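Local atomic coordinates of endonuclease 8-like 3 (Homo sapiens, PDB entry 7JL5), a protein that belongs to the Nei-like family of DNA glycosylases and carries, in the part described here, two tandem GRF zinc fingers, each holding a zinc ion. Residues Arg15-Val21 and Gln32-Leu38; Lys61-Thr67 and Asn78-Leu84. The contacts are given in a common frame with arbitrary orientation. Residue numbers count along the deposited sequence, not the author numbering.

In the fold
From the N terminus, C10 and H13 supply the first two zinc ligands before R15-V21 runs out along the edge of a sheet; the chain turns back through ten residues without helix or strand, and Q32-L38 closes that loop as contact 1. Strand 47-49 completes the first sheet in order 1-2-3. Contact 2 repeats the scheme with 61-67, a second ten-residue connection (one residue not modelled), 78-84 and strand 93-95. The contacts follow in series, neither nested nor crossed, with centres about 17 Å apart on opposite sides of the chain's centre. They touch through Q32: its NE2 lies 2.9 Å from M65 O, a probable hydrogen bond, and 3.6 Å from T64 CG2.

Contact 1: Arg15-Val21 and Gln32-Leu38; sequences RLCILRV and QFYACPL. With ZN (zinc ion), chain C.
Four backbone hydrogen bonds, each 2.9 Å, fix the register: I18 N to A35 O, A35 N to I18 O, R20 N to F33 O and F33 N to R20 O. I18-A35 and R20-F33 are thus hydrogen-bonded antiparallel pairs (CA-CA 5.5 Å each); L19-Y34 and V21-Q32 are non-hydrogen-bonded pairs at 4.7 and 4.5 Å. Strands 18-21 and 32-35 have extended backbones, with axes 4.6 Å apart at closest and N-to-C directions at 138°, a marked twist. Weaker CA-H...O contacts, Y34 CA to I18 O and Q32 CA to R20 O, both 3.2 Å, fill in between. The CA-to-CB bond of C36 (chi1 t) points away from 15-21, and C36 SG binds zinc at 2.4 Å; C10, H13 and C44 complete the site. This is the zinc beta-ribbon of a GRF finger: the second strand of the hairpin runs straight into a metal ligand. On the face bearing R20 and F33, the phenylalanine (chi1 p) lies beneath the arginine, R20 CB standing 3.9 Å from the ring centroid in a CH-pi contact; the F33 ring also stacks on F47. The face bearing L19 and Y34 brings L19 CD1 to 3.6 Å from Y34 CE1, while Q32 NE2, which probably hydrogen-bonds to M65 O, lies 3.6 Å from L19 CD2. Toward the zinc end, C17 CB meets Y34 CB at 3.7 Å and I18 CG2 meets P37 CB at 3.9 Å. Outermost, the R15 guanidinium brings NH1 to 3.4 Å from L38 CD2 and presents its edge to P37.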
loop_
_atom_site.group_PDB
_atom_site.type_symbol
_atom_site.label_atom_id
_atom_site.label_comp_id
_atom_site.label_asym_id
_atom_site.label_seq_id
_atom_site.Cartn_x
_atom_site.Cartn_y
_atom_site.Cartn_z
ATOM N N ARG A 15 7.104 16.414 -2.670
ATOM C CA ARG A 15 7.761 15.485 -1.761
ATOM C C ARG A 15 7.161 14.091 -1.883
ATOM O O ARG A 15 5.952 13.938 -2.086
ATOM C CB ARG A 15 7.659 15.990 -0.316
ATOM C CG ARG A 15 8.330 17.342 -0.107
ATOM C CD ARG A 15 8.460 17.695 1.366
ATOM N NE ARG A 15 9.813 17.469 1.871
ATOM C CZ ARG A 15 10.218 16.358 2.483
ATOM N NH1 ARG A 15 9.380 15.349 2.680
ATOM N NH2 ARG A 15 11.472 16.260 2.904
ATOM N N LEU A 16 8.019 13.080 -1.751
ATOM C CA LEU A 16 7.608 11.698 -1.963
ATOM C C LEU A 16 6.604 11.255 -0.906
ATOM O O LEU A 16 6.852 11.380 0.297
ATOM C CB LEU A 16 8.826 10.776 -1.942
ATOM C CG LEU A 16 9.509 10.509 -3.283
ATOM C CD1 LEU A 16 10.776 9.696 -3.069
ATOM C CD2 LEU A 16 8.573 9.789 -4.240
ATOM N N CYS A 17 5.481 10.708 -1.363
ATOM C CA CYS A 17 4.400 10.337 -0.466
ATOM C C CYS A 17 4.761 9.115 0.368
ATOM O O CYS A 17 5.586 8.284 -0.022
ATOM C CB CYS A 17 3.129 10.042 -1.262
ATOM S SG CYS A 17 2.483 11.443 -2.190
ATOM N N ILE A 18 4.123 9.013 1.534
ATOM C CA ILE A 18 4.190 7.804 2.338
ATOM C C ILE A 18 2.996 6.925 1.988
ATOM O O ILE A 18 1.970 7.395 1.484
ATOM C CB ILE A 18 4.222 8.105 3.851
ATOM C CG1 ILE A 18 3.015 8.958 4.248
ATOM C CG2 ILE A 18 5.527 8.784 4.229
ATOM C CD1 ILE A 18 2.806 9.063 5.743
ATOM N N LEU A 19 3.128 5.632 2.274
ATOM C CA LEU A 19 2.069 4.656 2.042
ATOM C C LEU A 19 1.378 4.378 3.370
ATOM O O LEU A 19 1.937 3.696 4.236
ATOM C CB LEU A 19 2.637 3.371 1.445
ATOM C CG LEU A 19 1.611 2.340 0.973
ATOM C CD1 LEU A 19 1.001 2.776 -0.353
ATOM C CD2 LEU A 19 2.233 0.953 0.860
ATOM N N ARG A 20 0.172 4.908 3.539
ATOM C CA ARG A 20 -0.612 4.682 4.741
ATOM C C ARG A 20 -1.696 3.645 4.476
ATOM O O ARG A 20 -2.048 3.354 3.331
ATOM C CB ARG A 20 -1.240 5.988 5.237
ATOM C CG ARG A 20 -0.267 6.895 5.974
ATOM C CD ARG A 20 -0.959 7.641 7.103
ATOM N NE ARG A 20 -1.489 8.934 6.680
ATOM C CZ ARG A 20 -2.400 9.623 7.361
ATOM N NH1 ARG A 20 -2.894 9.137 8.490
ATOM N NH2 ARG A 20 -2.823 10.796 6.907
ATOM N N VAL A 21 -2.219 3.079 5.561
ATOM C CA VAL A 21 -3.271 2.074 5.510
ATOM C C VAL A 21 -4.490 2.626 6.228
ATOM O O VAL A 21 -4.376 3.135 7.352
ATOM C CB VAL A 21 -2.819 0.746 6.144
ATOM C CG1 VAL A 21 -4.023 -0.123 6.475
ATOM C CG2 VAL A 21 -1.870 0.010 5.212
ATOM N N GLN A 32 -4.469 0.548 0.967
ATOM C CA GLN A 32 -3.313 1.426 1.063
ATOM C C GLN A 32 -3.488 2.644 0.166
ATOM O O GLN A 32 -4.110 2.576 -0.898
ATOM C CB GLN A 32 -2.042 0.668 0.674
ATOM C CG GLN A 32 -1.933 -0.712 1.304
ATOM C CD GLN A 32 -0.810 -1.539 0.710
ATOM O OE1 GLN A 32 -0.817 -1.857 -0.480
ATOM N NE2 GLN A 32 0.165 -1.890 1.538
ATOM N N PHE A 33 -2.927 3.767 0.608
ATOM C CA PHE A 33 -3.036 5.012 -0.135
ATOM C C PHE A 33 -1.805 5.872 0.110
ATOM O O PHE A 33 -1.264 5.898 1.219
ATOM C CB PHE A 33 -4.302 5.784 0.258
ATOM C CG PHE A 33 -4.322 6.224 1.695
ATOM C CD1 PHE A 33 -4.771 5.369 2.687
ATOM C CD2 PHE A 33 -3.891 7.490 2.052
ATOM C CE1 PHE A 33 -4.788 5.769 4.009
ATOM C CE2 PHE A 33 -3.906 7.896 3.374
ATOM C CZ PHE A 33 -4.355 7.034 4.353
ATOM N N TYR A 34 -1.371 6.570 -0.935
ATOM C CA TYR A 34 -0.296 7.539 -0.817
ATOM C C TYR A 34 -0.820 8.838 -0.224
ATOM O O TYR A 34 -1.878 9.345 -0.626
ATOM C CB TYR A 34 0.334 7.813 -2.180
ATOM C CG TYR A 34 1.013 6.612 -2.785
ATOM C CD1 TYR A 34 2.068 5.988 -2.134
ATOM C CD2 TYR A 34 0.607 6.106 -4.011
ATOM C CE1 TYR A 34 2.696 4.891 -2.682
ATOM C CE2 TYR A 34 1.230 5.007 -4.570
ATOM C CZ TYR A 34 2.274 4.403 -3.900
ATOM O OH TYR A 34 2.900 3.307 -4.450
ATOM N N ALA A 35 -0.056 9.376 0.727
ATOM C CA ALA A 35 -0.416 10.589 1.442
ATOM C C ALA A 35 0.831 11.434 1.659
ATOM O O ALA A 35 1.963 10.980 1.461
ATOM C CB ALA A 35 -1.083 10.270 2.787
ATOM N N CYS A 36 0.607 12.673 2.085
ATOM C CA CYS A 36 1.701 13.609 2.294
ATOM C C CYS A 36 2.685 13.052 3.322
ATOM O O CYS A 36 2.271 12.440 4.314
ATOM C CB CYS A 36 1.154 14.960 2.761
ATOM S SG CYS A 36 2.360 16.298 2.825
ATOM N N PRO A 37 3.992 13.244 3.118
ATOM C CA PRO A 37 4.985 12.669 4.035
ATOM C C PRO A 37 5.370 13.537 5.224
ATOM O O PRO A 37 6.112 13.056 6.091
ATOM C CB PRO A 37 6.201 12.469 3.115
ATOM C CG PRO A 37 6.104 13.626 2.161
ATOM C CD PRO A 37 4.619 13.842 1.923
ATOM N N LEU A 38 4.905 14.777 5.294
ATOM C CA LEU A 38 5.323 15.692 6.345
ATOM C C LEU A 38 4.610 15.369 7.651
ATOM O O LEU A 38 3.683 14.558 7.689
ATOM C CB LEU A 38 5.042 17.128 5.912
ATOM C CG LEU A 38 5.627 17.539 4.559
ATOM C CD1 LEU A 38 5.428 19.028 4.314
ATOM C CD2 LEU A 38 7.100 17.169 4.475
HETATM ZN ZN ZN C . 2.309 17.590 0.784
#

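Contact 2: Lys61-Thr67 and Asn78-Leu84; sequences KRSTMKT and NFFVCPL. With ZN (zinc ion), chain D.
The F79 ring (chi1 p) lies under K66, whose CB sits 3.8 Å from the F79 centroid, 27° off the normal, a CH-pi contact. The lysine (chi1 m, chi2 m) bends so that CE passes V81 CG2 at 3.6 Å. On the opposite face, M65 (chi1 t, chi2 t, then chi3 -98°) brings CE to 3.8 Å from F80 CZ; F80 (chi1 m) also meets F54. S63 (chi1 p) hydrogen-bonds through OG to P55 O, with OG 3.5 Å from F80 CB. T64 (chi1 m) places OG1 3.2 Å from P83 CB, and K61 (chi2-chi4 t) carries NZ to 3.7 Å from L84 CD2. Extended strands 64-67 and 78-81 run antiparallel, N-to-C directions 141° apart and axes 4.6 Å apart at closest. Hydrogen bonds of 2.9 Å run from T64 N to V81 O, V81 N to T64 O, K66 N to F79 O and F79 N to K66 O, alternating with non-hydrogen-bonded M65-F80 and T67-N78. C82 (chi1 t), its CA-to-CB bond pointing away from 61-67, binds ZN through SG at 2.3 Å and, with C57, H59 and C90, forms the three-cysteine, one-histidine site of a GRF zinc finger, at the end of its hairpin's second strand.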
loop_
_atom_site.group_PDB
_atom_site.type_symbol
_atom_site.label_atom_id
_atom_site.label_comp_id
_atom_site.label_asym_id
_atom_site.label_seq_id
_atom_site.Cartn_x
_atom_site.Cartn_y
_atom_site.Cartn_z
ATOM N N LYS A 61 -9.185 -10.204 -6.441
ATOM C CA LYS A 61 -9.148 -8.981 -5.655
ATOM C C LYS A 61 -7.794 -8.294 -5.802
ATOM O O LYS A 61 -6.783 -8.930 -6.106
ATOM C CB LYS A 61 -9.423 -9.285 -4.181
ATOM C CG LYS A 61 -10.821 -9.828 -3.929
ATOM C CD LYS A 61 -11.004 -10.329 -2.505
ATOM C CE LYS A 61 -12.484 -10.530 -2.197
ATOM N NZ LYS A 61 -12.720 -11.439 -1.040
ATOM N N ARG A 62 -7.791 -6.979 -5.590
ATOM C CA ARG A 62 -6.551 -6.219 -5.649
ATOM C C ARG A 62 -5.594 -6.699 -4.567
ATOM O O ARG A 62 -5.968 -6.814 -3.397
ATOM C CB ARG A 62 -6.830 -4.728 -5.478
ATOM C CG ARG A 62 -7.435 -4.058 -6.695
ATOM C CD ARG A 62 -6.398 -3.796 -7.779
ATOM N NE ARG A 62 -6.982 -3.046 -8.888
ATOM C CZ ARG A 62 -6.436 -2.934 -10.096
ATOM N NH1 ARG A 62 -5.283 -3.530 -10.370
ATOM N NH2 ARG A 62 -7.054 -2.232 -11.034
ATOM N N SER A 63 -4.356 -6.977 -4.958
ATOM C CA SER A 63 -3.365 -7.434 -3.999
ATOM C C SER A 63 -2.908 -6.282 -3.110
ATOM O O SER A 63 -3.141 -5.104 -3.398
ATOM C CB SER A 63 -2.171 -8.053 -4.722
ATOM O OG SER A 63 -1.685 -7.188 -5.732
ATOM N N THR A 64 -2.260 -6.643 -2.003
ATOM C CA THR A 64 -1.682 -5.693 -1.064
ATOM C C THR A 64 -0.164 -5.736 -1.168
ATOM O O THR A 64 0.421 -6.804 -1.390
ATOM C CB THR A 64 -2.118 -5.999 0.372
ATOM O OG1 THR A 64 -3.490 -5.625 0.547
ATOM C CG2 THR A 64 -1.258 -5.242 1.375
ATOM N N MET A 65 0.466 -4.577 -1.002
ATOM C CA MET A 65 1.907 -4.432 -1.144
ATOM C C MET A 65 2.580 -4.542 0.217
ATOM O O MET A 65 2.135 -3.924 1.191
ATOM C CB MET A 65 2.258 -3.091 -1.796
ATOM C CG MET A 65 3.738 -2.932 -2.123
ATOM S SD MET A 65 4.214 -1.242 -2.543
ATOM C CE MET A 65 4.194 -1.305 -4.333
ATOM N N LYS A 66 3.656 -5.326 0.270
ATOM C CA LYS A 66 4.473 -5.484 1.460
ATOM C C LYS A 66 5.924 -5.170 1.117
ATOM O O LYS A 66 6.318 -5.165 -0.054
ATOM C CB LYS A 66 4.398 -6.910 2.026
ATOM C CG LYS A 66 3.006 -7.499 2.120
ATOM C CD LYS A 66 2.205 -6.873 3.242
ATOM C CE LYS A 66 0.978 -7.710 3.552
ATOM N NZ LYS A 66 0.117 -7.071 4.580
ATOM N N THR A 67 6.719 -4.932 2.154
ATOM C CA THR A 67 8.149 -4.709 2.017
ATOM C C THR A 67 8.914 -5.721 2.861
ATOM O O THR A 67 8.393 -6.272 3.835
ATOM C CB THR A 67 8.539 -3.282 2.430
ATOM O OG1 THR A 67 8.118 -3.036 3.777
ATOM C CG2 THR A 67 7.890 -2.264 1.508
ATOM N N ASN A 78 9.738 -4.610 -2.655
ATOM C CA ASN A 78 8.298 -4.691 -2.463
ATOM C C ASN A 78 7.744 -5.908 -3.192
ATOM O O ASN A 78 8.260 -6.317 -4.236
ATOM C CB ASN A 78 7.603 -3.422 -2.968
ATOM C CG ASN A 78 8.082 -2.171 -2.257
ATOM O OD1 ASN A 78 7.498 -1.747 -1.260
ATOM N ND2 ASN A 78 9.148 -1.570 -2.771
ATOM N N PHE A 79 6.691 -6.491 -2.624
ATOM C CA PHE A 79 6.003 -7.608 -3.258
ATOM C C PHE A 79 4.506 -7.480 -3.009
ATOM O O PHE A 79 4.052 -6.613 -2.262
ATOM C CB PHE A 79 6.539 -8.965 -2.772
ATOM C CG PHE A 79 6.607 -9.110 -1.274
ATOM C CD1 PHE A 79 7.683 -8.607 -0.562
ATOM C CD2 PHE A 79 5.613 -9.786 -0.584
ATOM C CE1 PHE A 79 7.756 -8.754 0.812
ATOM C CE2 PHE A 79 5.684 -9.940 0.789
ATOM C CZ PHE A 79 6.756 -9.422 1.488
ATOM N N PHE A 80 3.736 -8.347 -3.662
ATOM C CA PHE A 80 2.281 -8.307 -3.608
ATOM C C PHE A 80 1.739 -9.637 -3.106
ATOM O O PHE A 80 2.251 -10.703 -3.464
ATOM C CB PHE A 80 1.688 -7.979 -4.984
ATOM C CG PHE A 80 2.080 -6.626 -5.505
ATOM C CD1 PHE A 80 1.469 -5.482 -5.022
ATOM C CD2 PHE A 80 3.059 -6.498 -6.477
ATOM C CE1 PHE A 80 1.828 -4.237 -5.498
ATOM C CE2 PHE A 80 3.421 -5.255 -6.957
ATOM C CZ PHE A 80 2.804 -4.123 -6.466
ATOM N N VAL A 81 0.697 -9.570 -2.275
ATOM C CA VAL A 81 0.092 -10.752 -1.674
ATOM C C VAL A 81 -1.422 -10.583 -1.632
ATOM O O VAL A 81 -1.961 -9.508 -1.893
ATOM C CB VAL A 81 0.631 -11.024 -0.252
ATOM C CG1 VAL A 81 2.115 -11.337 -0.293
ATOM C CG2 VAL A 81 0.357 -9.831 0.653
ATOM N N CYS A 82 -2.104 -11.673 -1.293
ATOM C CA CYS A 82 -3.547 -11.635 -1.104
ATOM C C CYS A 82 -3.989 -10.859 0.139
ATOM O O CYS A 82 -3.417 -11.040 1.215
ATOM C CB CYS A 82 -4.080 -13.050 -0.896
ATOM S SG CYS A 82 -5.869 -13.190 -0.777
ATOM N N PRO A 83 -4.930 -9.906 -0.016
ATOM C CA PRO A 83 -5.272 -9.044 1.124
ATOM C C PRO A 83 -6.324 -9.498 2.125
ATOM O O PRO A 83 -7.051 -8.655 2.660
ATOM C CB PRO A 83 -5.775 -7.811 0.360
ATOM C CG PRO A 83 -6.603 -8.447 -0.741
ATOM C CD PRO A 83 -5.823 -9.702 -1.150
ATOM N N LEU A 84 -6.421 -10.796 2.411
ATOM C CA LEU A 84 -7.584 -11.311 3.121
ATOM C C LEU A 84 -7.308 -11.831 4.526
ATOM O O LEU A 84 -8.265 -12.113 5.255
ATOM C CB LEU A 84 -8.242 -12.438 2.309
ATOM C CG LEU A 84 -9.137 -12.018 1.145
ATOM C CD1 LEU A 84 -9.896 -13.226 0.615
ATOM C CD2 LEU A 84 -10.104 -10.922 1.556
HETATM ZN ZN ZN D . -6.493 -13.856 -2.874
#